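Local coordinates for protein carboxylesterase (EST-2) (Archaeoglobus fulgidus, PDB 5FRD) that probably hydrolyses carboxylic esters as a thermophilic alpha/beta hydrolase and binds coenzyme A in the vicinity of its active site, at residues A108-G113 against L193-E198. Numbering follows the deposited sequence.
Sequences ALVLVG and LVIVGE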
ATOM      1  N   ALA A 108      -3.669   6.979  12.327  1.00 15.76           N
ATOM      2  CA  ALA A 108      -4.155   7.686  11.132  1.00 15.83           C
ATOM      3  C   ALA A 108      -3.963   6.733   9.962  1.00 15.72           C
ATOM      4  O   ALA A 108      -3.277   5.727  10.084  1.00 14.42           O
ATOM      5  CB  ALA A 108      -3.365   8.956  10.882  1.00 16.57           C
ATOM      6  N   LEU A 109      -4.604   7.024   8.831  1.00 15.10           N
ATOM      7  CA  LEU A 109      -4.543   6.210   7.623  1.00 14.37           C
ATOM      8  C   LEU A 109      -4.026   7.053   6.479  1.00 15.85           C
ATOM      9  O   LEU A 109      -4.433   8.210   6.353  1.00 15.37           O
ATOM     10  CB  LEU A 109      -5.911   5.679   7.263  1.00 17.89           C
ATOM     11  CG  LEU A 109      -6.453   4.500   8.047  1.00 19.58           C
ATOM     12  CD1 LEU A 109      -7.876   4.187   7.615  1.00 22.20           C
ATOM     13  CD2 LEU A 109      -5.618   3.254   7.786  1.00 24.36           C
ATOM     14  N   VAL A 110      -3.169   6.492   5.642  1.00 13.68           N
ATOM     15  CA  VAL A 110      -2.706   7.133   4.424  1.00 12.72           C
ATOM     16  C   VAL A 110      -3.019   6.139   3.331  1.00 13.02           C
ATOM     17  O   VAL A 110      -2.456   5.055   3.272  1.00 14.10           O
ATOM     18  CB  VAL A 110      -1.255   7.527   4.488  1.00 13.29           C
ATOM     19  CG1 VAL A 110      -0.850   8.185   3.162  1.00 13.44           C
ATOM     20  CG2 VAL A 110      -0.965   8.420   5.672  1.00 14.28           C
ATOM     21  N   LEU A 111      -3.976   6.477   2.477  1.00 12.59           N
ATOM     22  CA  LEU A 111      -4.487   5.623   1.430  1.00 13.55           C
ATOM     23  C   LEU A 111      -3.904   6.138   0.124  1.00 13.56           C
ATOM     24  O   LEU A 111      -4.219   7.251  -0.309  1.00 14.38           O
ATOM     25  CB  LEU A 111      -6.005   5.666   1.398  1.00 13.31           C
ATOM     26  CG  LEU A 111      -6.663   5.190   2.690  1.00 14.68           C
ATOM     27  CD1 LEU A 111      -8.163   5.430   2.590  1.00 17.73           C
ATOM     28  CD2 LEU A 111      -6.352   3.718   2.974  1.00 17.78           C
ATOM     29  N   VAL A 112      -3.040   5.351  -0.482  1.00 12.10           N
ATOM     30  CA  VAL A 112      -2.268   5.745  -1.643  1.00 13.73           C
ATOM     31  C   VAL A 112      -2.634   4.846  -2.816  1.00 13.65           C
ATOM     32  O   VAL A 112      -2.476   3.627  -2.745  1.00 14.32           O
ATOM     33  CB  VAL A 112      -0.747   5.606  -1.387  1.00 13.96           C
ATOM     34  CG1 VAL A 112       0.013   6.187  -2.565  1.00 13.81           C
ATOM     35  CG2 VAL A 112      -0.322   6.283  -0.076  1.00 14.94           C
ATOM     36  N   GLY A 113      -3.095   5.425  -3.932  1.00 12.49           N
ATOM     37  CA  GLY A 113      -3.360   4.624  -5.114  1.00 13.39           C
ATOM     38  C   GLY A 113      -4.173   3.371  -4.788  1.00 14.02           C
ATOM     39  O   GLY A 113      -3.753   2.229  -5.062  1.00 13.41           O
ATOM     40  N   LEU A 193      -5.179  10.714   5.084  1.00 14.83           N
ATOM     41  CA  LEU A 193      -4.570  11.398   3.943  1.00 15.23           C
ATOM     42  C   LEU A 193      -4.761  10.500   2.755  1.00 14.23           C
ATOM     43  O   LEU A 193      -4.500   9.283   2.832  1.00 14.98           O
ATOM     44  CB  LEU A 193      -3.093  11.659   4.189  1.00 14.80           C
ATOM     45  CG  LEU A 193      -2.325  12.348   3.059  1.00 16.49           C
ATOM     46  CD1 LEU A 193      -2.859  13.756   2.844  1.00 20.92           C
ATOM     47  CD2 LEU A 193      -0.864  12.381   3.396  1.00 15.79           C
ATOM     48  N   VAL A 194      -5.280  11.062   1.659  1.00 14.31           N
ATOM     49  CA  VAL A 194      -5.581  10.278   0.455  1.00 14.07           C
ATOM     50  C   VAL A 194      -4.688  10.833  -0.641  1.00 14.77           C
ATOM     51  O   VAL A 194      -4.725  12.051  -0.901  1.00 15.48           O
ATOM     52  CB  VAL A 194      -7.070  10.382   0.079  1.00 14.97           C
ATOM     53  CG1 VAL A 194      -7.399   9.573  -1.143  1.00 15.75           C
ATOM     54  CG2 VAL A 194      -7.971   9.976   1.256  1.00 16.28           C
ATOM     55  N   ILE A 195      -3.834   9.999  -1.229  1.00 12.91           N
ATOM     56  CA  ILE A 195      -2.841  10.442  -2.181  1.00 13.53           C
ATOM     57  C   ILE A 195      -2.989   9.659  -3.469  1.00 14.23           C
ATOM     58  O   ILE A 195      -3.072   8.419  -3.431  1.00 14.44           O
ATOM     59  CB  ILE A 195      -1.395  10.254  -1.668  1.00 15.71           C
ATOM     60  CG1 ILE A 195      -1.148  11.008  -0.353  1.00 19.62           C
ATOM     61  CG2 ILE A 195      -0.383  10.687  -2.709  1.00 17.86           C
ATOM     62  CD1 ILE A 195       0.220  10.748   0.297  1.00 21.64           C
ATOM     63  N   VAL A 196      -2.984  10.348  -4.618  1.00 13.97           N
ATOM     64  CA  VAL A 196      -3.019   9.673  -5.900  1.00 15.40           C
ATOM     65  C   VAL A 196      -2.175  10.466  -6.874  1.00 15.06           C
ATOM     66  O   VAL A 196      -2.134  11.691  -6.804  1.00 15.16           O
ATOM     67  CB  VAL A 196      -4.480   9.484  -6.397  1.00 14.68           C
ATOM     68  CG1 VAL A 196      -5.182  10.815  -6.585  1.00 18.57           C
ATOM     69  CG2 VAL A 196      -4.559   8.649  -7.660  1.00 15.75           C
ATOM     70  N   GLY A 197      -1.472   9.768  -7.750  1.00 14.50           N
ATOM     71  CA  GLY A 197      -0.801  10.410  -8.859  1.00 14.86           C
ATOM     72  C   GLY A 197      -1.844  10.878  -9.857  1.00 16.53           C
ATOM     73  O   GLY A 197      -2.794  10.140 -10.156  1.00 17.41           O
ATOM     74  N   GLU A 198      -1.624  12.065 -10.414  1.00 14.91           N
ATOM     75  CA  GLU A 198      -2.600  12.657 -11.353  1.00 18.08           C
ATOM     76  C   GLU A 198      -2.916  11.753 -12.541  1.00 19.50           C
ATOM     77  O   GLU A 198      -4.055  11.759 -13.006  1.00 22.46           O
ATOM     78  CB  GLU A 198      -2.054  14.005 -11.803  1.00 21.13           C
ATOM     79  CG  GLU A 198      -3.014  14.832 -12.652  1.00 27.47           C
ATOM     80  CD  GLU A 198      -2.431  16.198 -12.976  1.00 40.46           C
ATOM     81  OE1 GLU A 198      -2.063  16.926 -12.028  1.00 72.44           O
ATOM     82  OE2 GLU A 198      -2.364  16.543 -14.175  1.00 70.28           O
TER
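Leu111 sits between Leu193 and Ile195 and bonds to both: its N donates to Leu193 O (2.9 Å), and its O accepts from Ile195 N at 2.9 Å, the donor tilted 19° from the carbonyl plane. The ladder continues with Leu193 N to Leu109 O at one end and, at the other, Gly113 N to Ile195 O (3.0 Å), a bond that outlasts strand 108-112 by one residue. Three carbonyls also receive a CA-H from the residue preceding their N-H donor: Val110 CA lies 3.2 Å from Leu193 O, Val194 CA 3.4 Å from Leu111 O, and Val112 CA 3.3 Å from Ile195 O. Apolar contacts gather on the face of Val110, Val112, Leu193 and Ile195. Val110 and Leu193 run side by side, CG2 to CB at 4.1 Å, whereas Val110 CG1, anti to its backbone N (chi1 180°), meets Ile195 CD1 at 4.0 Å. Phe238 and Phe245 of helix 235-249 cover this face; on the other, Phe211 of helix 205-214 packs on Leu111 and Val194. With axes 14° from parallel, the pair joins adjacent parallel strands of the alpha/beta-hydrolase sheet, where Gly113, just past the end of strand 108-112, lies beside a probable Ser89-His228-Asp200 catalytic triad.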